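ABC sugar transporter, periplasmic sugar binding protein (Legionella pneumophila subsp. pneumophila, PDB 3ROT) probably binds a sugar in the periplasm as the solute-binding component of an ABC transporter. Local coordinates at residues E55-I69 / R81-R95. Numbering follows the deposited sequence.
Sequences ESALATYPSGIATTI and RANKLNIPVIAVDTR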
ATOM      1  N   GLU A  55      24.111   8.354  -5.041  1.00 39.11           N
ATOM      2  CA  GLU A  55      25.352   8.320  -5.798  1.00 41.99           C
ATOM      3  C   GLU A  55      25.148   8.868  -7.215  1.00 42.24           C
ATOM      4  O   GLU A  55      25.910   9.715  -7.677  1.00 41.29           O
ATOM      5  CB  GLU A  55      25.868   6.880  -5.842  1.00 43.92           C
ATOM      6  CG  GLU A  55      27.346   6.715  -5.522  1.00 50.14           C
ATOM      7  CD  GLU A  55      27.750   7.358  -4.207  1.00 52.08           C
ATOM      8  OE1 GLU A  55      27.934   8.590  -4.174  1.00 55.50           O
ATOM      9  OE2 GLU A  55      27.877   6.635  -3.198  1.00 54.77           O
ATOM     10  N   SER A  56      24.119   8.392  -7.907  1.00 42.59           N
ATOM     11  CA  SER A  56      23.868   8.876  -9.257  1.00 44.81           C
ATOM     12  C   SER A  56      23.435  10.338  -9.233  1.00 44.85           C
ATOM     13  O   SER A  56      23.698  11.078 -10.173  1.00 45.16           O
ATOM     14  CB  SER A  56      22.813   8.013  -9.965  1.00 46.17           C
ATOM     15  OG  SER A  56      21.615   7.919  -9.217  1.00 49.96           O
ATOM     16  N   ALA A  57      22.780  10.759  -8.157  1.00 44.00           N
ATOM     17  CA  ALA A  57      22.353  12.146  -8.047  1.00 42.98           C
ATOM     18  C   ALA A  57      23.586  13.042  -7.953  1.00 43.27           C
ATOM     19  O   ALA A  57      23.659  14.079  -8.614  1.00 42.68           O
ATOM     20  CB  ALA A  57      21.473  12.335  -6.817  1.00 43.30           C
ATOM     21  N   LEU A  58      24.556  12.630  -7.135  1.00 42.09           N
ATOM     22  CA  LEU A  58      25.795  13.387  -6.942  1.00 41.81           C
ATOM     23  C   LEU A  58      26.537  13.643  -8.247  1.00 42.42           C
ATOM     24  O   LEU A  58      27.088  14.719  -8.446  1.00 41.60           O
ATOM     25  CB  LEU A  58      26.735  12.652  -5.980  1.00 41.46           C
ATOM     26  CG  LEU A  58      26.280  12.497  -4.529  1.00 42.89           C
ATOM     27  CD1 LEU A  58      27.337  11.760  -3.722  1.00 42.21           C
ATOM     28  CD2 LEU A  58      26.035  13.868  -3.939  1.00 42.77           C
ATOM     29  N   ALA A  59      26.551  12.646  -9.127  1.00 43.15           N
ATOM     30  CA  ALA A  59      27.236  12.759 -10.413  1.00 43.77           C
ATOM     31  C   ALA A  59      26.727  13.924 -11.255  1.00 44.26           C
ATOM     32  O   ALA A  59      27.467  14.485 -12.063  1.00 44.90           O
ATOM     33  CB  ALA A  59      27.087  11.458 -11.193  1.00 44.83           C
ATOM     34  N   THR A  60      25.461  14.288 -11.067  1.00 43.82           N
ATOM     35  CA  THR A  60      24.863  15.378 -11.832  1.00 42.87           C
ATOM     36  C   THR A  60      25.150  16.752 -11.245  1.00 42.33           C
ATOM     37  O   THR A  60      24.735  17.760 -11.805  1.00 42.71           O
ATOM     38  CB  THR A  60      23.332  15.218 -11.931  1.00 41.99           C
ATOM     39  OG1 THR A  60      22.757  15.345 -10.626  1.00 40.30           O
ATOM     40  CG2 THR A  60      22.969  13.861 -12.514  1.00 40.64           C
ATOM     41  N   TYR A  61      25.859  16.789 -10.119  1.00 42.80           N
ATOM     42  CA  TYR A  61      26.182  18.054  -9.456  1.00 43.14           C
ATOM     43  C   TYR A  61      24.945  18.942  -9.289  1.00 40.79           C
ATOM     44  O   TYR A  61      24.881  20.045  -9.836  1.00 40.28           O
ATOM     45  CB  TYR A  61      27.263  18.806 -10.247  1.00 46.32           C
ATOM     46  CG  TYR A  61      28.629  18.165 -10.151  1.00 50.06           C
ATOM     47  CD1 TYR A  61      29.443  18.380  -9.036  1.00 51.67           C
ATOM     48  CD2 TYR A  61      29.080  17.288 -11.139  1.00 51.02           C
ATOM     49  CE1 TYR A  61      30.672  17.730  -8.903  1.00 53.97           C
ATOM     50  CE2 TYR A  61      30.305  16.630 -11.017  1.00 53.64           C
ATOM     51  CZ  TYR A  61      31.096  16.854  -9.895  1.00 54.86           C
ATOM     52  OH  TYR A  61      32.296  16.187  -9.755  1.00 56.36           O
ATOM     53  N   PRO A  62      23.943  18.467  -8.528  1.00 38.87           N
ATOM     54  CA  PRO A  62      22.713  19.232  -8.297  1.00 37.26           C
ATOM     55  C   PRO A  62      22.918  20.407  -7.338  1.00 35.08           C
ATOM     56  O   PRO A  62      23.947  20.506  -6.672  1.00 36.03           O
ATOM     57  CB  PRO A  62      21.768  18.180  -7.727  1.00 36.85           C
ATOM     58  CG  PRO A  62      22.690  17.332  -6.922  1.00 36.79           C
ATOM     59  CD  PRO A  62      23.868  17.153  -7.860  1.00 37.49           C
ATOM     60  N   SER A  63      21.935  21.294  -7.276  1.00 34.17           N
ATOM     61  CA  SER A  63      21.999  22.452  -6.393  1.00 33.88           C
ATOM     62  C   SER A  63      21.839  22.034  -4.929  1.00 32.60           C
ATOM     63  O   SER A  63      22.298  22.730  -4.018  1.00 32.97           O
ATOM     64  CB  SER A  63      20.904  23.459  -6.760  1.00 35.30           C
ATOM     65  OG  SER A  63      21.090  23.970  -8.073  1.00 38.53           O
ATOM     66  N   GLY A  64      21.192  20.895  -4.708  1.00 30.54           N
ATOM     67  CA  GLY A  64      20.995  20.417  -3.356  1.00 27.43           C
ATOM     68  C   GLY A  64      20.257  19.097  -3.327  1.00 28.10           C
ATOM     69  O   GLY A  64      19.616  18.709  -4.305  1.00 26.88           O
ATOM     70  N   ILE A  65      20.351  18.404  -2.196  1.00 26.42           N
ATOM     71  CA  ILE A  65      19.695  17.122  -2.014  1.00 24.85           C
ATOM     72  C   ILE A  65      19.110  17.023  -0.621  1.00 25.08           C
ATOM     73  O   ILE A  65      19.737  17.430   0.361  1.00 24.61           O
ATOM     74  CB  ILE A  65      20.683  15.933  -2.193  1.00 26.08           C
ATOM     75  CG1 ILE A  65      21.166  15.850  -3.643  1.00 28.95           C
ATOM     76  CG2 ILE A  65      19.999  14.614  -1.819  1.00 25.45           C
ATOM     77  CD1 ILE A  65      22.167  14.735  -3.877  1.00 30.71           C
ATOM     78  N   ALA A  66      17.888  16.509  -0.544  1.00 23.23           N
ATOM     79  CA  ALA A  66      17.241  16.282   0.734  1.00 22.82           C
ATOM     80  C   ALA A  66      17.138  14.761   0.731  1.00 23.34           C
ATOM     81  O   ALA A  66      16.775  14.164  -0.287  1.00 23.67           O
ATOM     82  CB  ALA A  66      15.866  16.918   0.770  1.00 21.35           C
ATOM     83  N   THR A  67      17.496  14.127   1.841  1.00 22.15           N
ATOM     84  CA  THR A  67      17.439  12.675   1.887  1.00 19.92           C
ATOM     85  C   THR A  67      17.225  12.138   3.300  1.00 21.95           C
ATOM     86  O   THR A  67      17.550  12.797   4.282  1.00 18.29           O
ATOM     87  CB  THR A  67      18.738  12.049   1.296  1.00 21.02           C
ATOM     88  OG1 THR A  67      18.590  10.628   1.207  1.00 22.02           O
ATOM     89  CG2 THR A  67      19.945  12.356   2.168  1.00 18.75           C
ATOM     90  N   THR A  68      16.639  10.953   3.389  1.00 20.42           N
ATOM     91  CA  THR A  68      16.438  10.307   4.671  1.00 20.21           C
ATOM     92  C   THR A  68      17.753   9.552   4.895  1.00 22.39           C
ATOM     93  O   THR A  68      18.471   9.259   3.943  1.00 21.03           O
ATOM     94  CB  THR A  68      15.265   9.299   4.624  1.00 20.59           C
ATOM     95  OG1 THR A  68      15.611   8.205   3.770  1.00 24.96           O
ATOM     96  CG2 THR A  68      14.007   9.959   4.079  1.00 21.79           C
ATOM     97  N   ILE A  69      18.085   9.261   6.146  1.00 23.60           N
ATOM     98  CA  ILE A  69      19.312   8.544   6.445  1.00 24.69           C
ATOM     99  C   ILE A  69      18.952   7.543   7.541  1.00 26.59           C
ATOM    100  O   ILE A  69      19.257   7.757   8.717  1.00 28.25           O
ATOM    101  CB  ILE A  69      20.419   9.520   6.928  1.00 26.14           C
ATOM    102  CG1 ILE A  69      20.489  10.729   5.984  1.00 27.47           C
ATOM    103  CG2 ILE A  69      21.776   8.799   6.972  1.00 25.07           C
ATOM    104  CD1 ILE A  69      21.550  11.783   6.355  1.00 28.16           C
ATOM    105  N   ARG A  81      31.201  11.950   0.331  1.00 33.28           N
ATOM    106  CA  ARG A  81      31.472  12.308  -1.057  1.00 36.70           C
ATOM    107  C   ARG A  81      30.753  13.618  -1.360  1.00 37.60           C
ATOM    108  O   ARG A  81      31.360  14.575  -1.846  1.00 38.87           O
ATOM    109  CB  ARG A  81      30.969  11.211  -2.001  1.00 39.05           C
ATOM    110  CG  ARG A  81      31.176  11.514  -3.480  1.00 43.19           C
ATOM    111  CD  ARG A  81      30.545  10.442  -4.360  1.00 46.82           C
ATOM    112  NE  ARG A  81      30.396  10.891  -5.744  1.00 50.57           N
ATOM    113  CZ  ARG A  81      29.706  10.239  -6.679  1.00 52.31           C
ATOM    114  NH1 ARG A  81      29.093   9.096  -6.389  1.00 51.18           N
ATOM    115  NH2 ARG A  81      29.627  10.731  -7.911  1.00 53.83           N
ATOM    116  N   ALA A  82      29.455  13.656  -1.062  1.00 37.48           N
ATOM    117  CA  ALA A  82      28.657  14.852  -1.297  1.00 36.78           C
ATOM    118  C   ALA A  82      29.306  16.054  -0.631  1.00 37.84           C
ATOM    119  O   ALA A  82      29.371  17.146  -1.204  1.00 35.93           O
ATOM    120  CB  ALA A  82      27.255  14.656  -0.748  1.00 37.55           C
ATOM    121  N   ASN A  83      29.793  15.846   0.585  1.00 39.50           N
ATOM    122  CA  ASN A  83      30.431  16.916   1.333  1.00 41.83           C
ATOM    123  C   ASN A  83      31.664  17.455   0.604  1.00 43.44           C
ATOM    124  O   ASN A  83      31.894  18.667   0.565  1.00 42.88           O
ATOM    125  CB  ASN A  83      30.817  16.417   2.721  1.00 43.55           C
ATOM    126  CG  ASN A  83      31.153  17.545   3.661  1.00 45.48           C
ATOM    127  OD1 ASN A  83      30.341  18.439   3.878  1.00 46.71           O
ATOM    128  ND2 ASN A  83      32.353  17.515   4.224  1.00 46.73           N
ATOM    129  N   LYS A  84      32.452  16.555   0.023  1.00 44.35           N
ATOM    130  CA  LYS A  84      33.647  16.961  -0.706  1.00 45.40           C
ATOM    131  C   LYS A  84      33.314  17.736  -1.985  1.00 44.97           C
ATOM    132  O   LYS A  84      34.011  18.684  -2.339  1.00 44.82           O
ATOM    133  CB  LYS A  84      34.504  15.735  -1.048  1.00 46.12           C
ATOM    134  CG  LYS A  84      35.108  15.048   0.172  1.00 47.07           C
ATOM    135  CD  LYS A  84      36.307  14.177  -0.198  1.00 49.17           C
ATOM    136  CE  LYS A  84      35.910  12.892  -0.909  1.00 48.39           C
ATOM    137  NZ  LYS A  84      35.167  11.976  -0.006  1.00 48.54           N
ATOM    138  N   LEU A  85      32.244  17.340  -2.668  1.00 44.46           N
ATOM    139  CA  LEU A  85      31.844  18.011  -3.901  1.00 44.55           C
ATOM    140  C   LEU A  85      31.148  19.337  -3.612  1.00 44.56           C
ATOM    141  O   LEU A  85      30.816  20.090  -4.529  1.00 44.63           O
ATOM    142  CB  LEU A  85      30.919  17.105  -4.716  1.00 45.52           C
ATOM    143  CG  LEU A  85      31.528  15.760  -5.120  1.00 46.37           C
ATOM    144  CD1 LEU A  85      30.486  14.900  -5.825  1.00 47.09           C
ATOM    145  CD2 LEU A  85      32.726  15.998  -6.018  1.00 47.77           C
ATOM    146  N   ASN A  86      30.932  19.613  -2.331  1.00 43.87           N
ATOM    147  CA  ASN A  86      30.288  20.846  -1.898  1.00 43.73           C
ATOM    148  C   ASN A  86      28.805  20.922  -2.279  1.00 42.20           C
ATOM    149  O   ASN A  86      28.248  22.009  -2.441  1.00 41.47           O
ATOM    150  CB  ASN A  86      31.041  22.057  -2.456  1.00 47.57           C
ATOM    151  CG  ASN A  86      30.570  23.368  -1.850  1.00 51.15           C
ATOM    152  OD1 ASN A  86      30.612  23.555  -0.630  1.00 52.10           O
ATOM    153  ND2 ASN A  86      30.119  24.287  -2.703  1.00 53.06           N
ATOM    154  N   ILE A  87      28.177  19.757  -2.434  1.00 39.65           N
ATOM    155  CA  ILE A  87      26.753  19.687  -2.745  1.00 37.60           C
ATOM    156  C   ILE A  87      26.033  19.667  -1.397  1.00 36.15           C
ATOM    157  O   ILE A  87      26.252  18.764  -0.587  1.00 35.51           O
ATOM    158  CB  ILE A  87      26.399  18.399  -3.522  1.00 37.54           C
ATOM    159  CG1 ILE A  87      27.074  18.420  -4.898  1.00 37.60           C
ATOM    160  CG2 ILE A  87      24.884  18.284  -3.690  1.00 36.96           C
ATOM    161  CD1 ILE A  87      26.993  17.112  -5.645  1.00 37.59           C
ATOM    162  N   PRO A  88      25.176  20.666  -1.134  1.00 34.25           N
ATOM    163  CA  PRO A  88      24.445  20.731   0.132  1.00 31.71           C
ATOM    164  C   PRO A  88      23.522  19.534   0.317  1.00 29.87           C
ATOM    165  O   PRO A  88      22.809  19.148  -0.605  1.00 27.94           O
ATOM    166  CB  PRO A  88      23.652  22.031   0.014  1.00 32.04           C
ATOM    167  CG  PRO A  88      24.430  22.835  -0.988  1.00 34.64           C
ATOM    168  CD  PRO A  88      24.820  21.801  -1.999  1.00 34.38           C
ATOM    169  N   VAL A  89      23.542  18.949   1.507  1.00 28.29           N
ATOM    170  CA  VAL A  89      22.677  17.818   1.795  1.00 28.18           C
ATOM    171  C   VAL A  89      21.922  18.070   3.090  1.00 27.87           C
ATOM    172  O   VAL A  89      22.516  18.404   4.111  1.00 28.87           O
ATOM    173  CB  VAL A  89      23.466  16.507   1.930  1.00 29.40           C
ATOM    174  CG1 VAL A  89      22.506  15.359   2.192  1.00 25.39           C
ATOM    175  CG2 VAL A  89      24.263  16.249   0.659  1.00 29.43           C
ATOM    176  N   ILE A  90      20.603  17.936   3.025  1.00 26.34           N
ATOM    177  CA  ILE A  90      19.750  18.131   4.185  1.00 27.72           C
ATOM    178  C   ILE A  90      19.113  16.797   4.541  1.00 25.03           C
ATOM    179  O   ILE A  90      18.674  16.060   3.662  1.00 27.10           O
ATOM    180  CB  ILE A  90      18.651  19.187   3.893  1.00 28.64           C
ATOM    181  CG1 ILE A  90      19.278  20.584   3.901  1.00 30.38           C
ATOM    182  CG2 ILE A  90      17.535  19.108   4.929  1.00 30.34           C
ATOM    183  CD1 ILE A  90      18.274  21.706   3.687  1.00 34.60           C
ATOM    184  N   ALA A  91      19.094  16.466   5.827  1.00 25.10           N
ATOM    185  CA  ALA A  91      18.500  15.208   6.254  1.00 22.27           C
ATOM    186  C   ALA A  91      17.039  15.451   6.622  1.00 21.90           C
ATOM    187  O   ALA A  91      16.716  16.423   7.301  1.00 21.92           O
ATOM    188  CB  ALA A  91      19.258  14.640   7.457  1.00 21.72           C
ATOM    189  N   VAL A  92      16.162  14.570   6.155  1.00 21.35           N
ATOM    190  CA  VAL A  92      14.747  14.676   6.457  1.00 22.52           C
ATOM    191  C   VAL A  92      14.195  13.339   6.939  1.00 22.06           C
ATOM    192  O   VAL A  92      14.684  12.271   6.544  1.00 23.09           O
ATOM    193  CB  VAL A  92      13.942  15.136   5.219  1.00 22.80           C
ATOM    194  CG1 VAL A  92      14.437  16.489   4.750  1.00 28.49           C
ATOM    195  CG2 VAL A  92      14.074  14.111   4.108  1.00 26.69           C
ATOM    196  N   ASP A  93      13.193  13.417   7.810  1.00 22.95           N
ATOM    197  CA  ASP A  93      12.506  12.253   8.361  1.00 22.62           C
ATOM    198  C   ASP A  93      13.333  11.430   9.337  1.00 22.78           C
ATOM    199  O   ASP A  93      12.920  11.215  10.464  1.00 23.87           O
ATOM    200  CB  ASP A  93      12.006  11.359   7.222  1.00 23.96           C
ATOM    201  CG  ASP A  93      11.318  10.101   7.724  1.00 23.12           C
ATOM    202  OD1 ASP A  93      10.178  10.198   8.232  1.00 23.39           O
ATOM    203  OD2 ASP A  93      11.927   9.021   7.609  1.00 23.45           O
ATOM    204  N   THR A  94      14.495  10.965   8.901  1.00 24.28           N
ATOM    205  CA  THR A  94      15.357  10.158   9.756  1.00 24.83           C
ATOM    206  C   THR A  94      16.784  10.642   9.613  1.00 25.21           C
ATOM    207  O   THR A  94      17.235  10.950   8.505  1.00 23.58           O
ATOM    208  CB  THR A  94      15.340   8.661   9.360  1.00 26.55           C
ATOM    209  OG1 THR A  94      13.990   8.194   9.277  1.00 26.39           O
ATOM    210  CG2 THR A  94      16.103   7.827  10.401  1.00 23.69           C
ATOM    211  N   ARG A  95      17.493  10.699  10.734  1.00 23.26           N
ATOM    212  CA  ARG A  95      18.878  11.143  10.716  1.00 26.22           C
ATOM    213  C   ARG A  95      19.785  10.178  11.468  1.00 27.15           C
ATOM    214  O   ARG A  95      19.332   9.447  12.347  1.00 27.90           O
ATOM    215  CB  ARG A  95      19.000  12.527  11.344  1.00 27.76           C
ATOM    216  CG  ARG A  95      18.643  12.573  12.813  1.00 34.52           C
ATOM    217  CD  ARG A  95      19.218  13.816  13.437  1.00 36.91           C
ATOM    218  NE  ARG A  95      18.501  14.238  14.632  1.00 44.69           N
ATOM    219  CZ  ARG A  95      18.683  15.421  15.221  1.00 48.30           C
ATOM    220  NH1 ARG A  95      19.562  16.284  14.720  1.00 49.84           N
ATOM    221  NH2 ARG A  95      17.979  15.751  16.300  1.00 47.02           N
TER
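Glu55 OE1 forms a salt bridge with Arg81 NH1 at 2.6 Å, joining neighbouring helices 47-59 and 76-85 on one flank of a Rossmann-like parallel sheet, the architecture of a lobe in periplasmic binding proteins. The right-handed beta-alpha-beta unit of strand 64-67, helix 76-85 and strand 89-92 illustrates a general principle: backbone bonds join the parallel strands, while the helices pack through side chains. The salt bridge is short but bent, with an N-H...O angle of 131°: NH1 meets the oxygen from above the carboxylate plane, although the two flat groups lie only 23° apart. Ser78 OG hydrogen-bonds Glu55 OE2, so both carboxylate oxygens have partners. Arg81 reaches across because its chain is extended, with CG anti to the backbone N (chi1 179°). On the way it runs antiparallel alongside Leu58, whose CB sits over the centre of one guanidinium face and whose CD1 packs 3.5 Å from Arg81 CD.

The other branch of Leu58, CD2, turns to Ala82 CB (3.5 Å) and Ile87 CD1. That Ile87 methyl also touches Pro62 CD at 3.8 Å and Leu58 O at 3.7 Å. Farther out, Leu85 CD2 lies against Tyr61 CE1 and OH, its side chain nearly perpendicular to the tyrosine's.

In the sheet itself, backbone hydrogen bonds run from Ile65 N to Pro88 O, Ile90 N to Ile65 O (2.8 Å), Thr67 N to Ile90 O, and Val92 N to Thr67 O. Thr67 CG2 meets Val89 CG1 on the face shared with Ile65 and Ala91, toward helices 47-59 and 76-85; Ala66 and Ile90 face helix 247-264 across the sheet. Beyond the strands, Thr68 OG1 is held by His11 and Gln50, while Asp93 OD2 accepts from Thr94 OG1 and also binds a glycerol, probably from crystallisation. The pairing ends where Ile69 N hydrogen-bonds Thr94 O at 3.0 Å, from above the carbonyl plane.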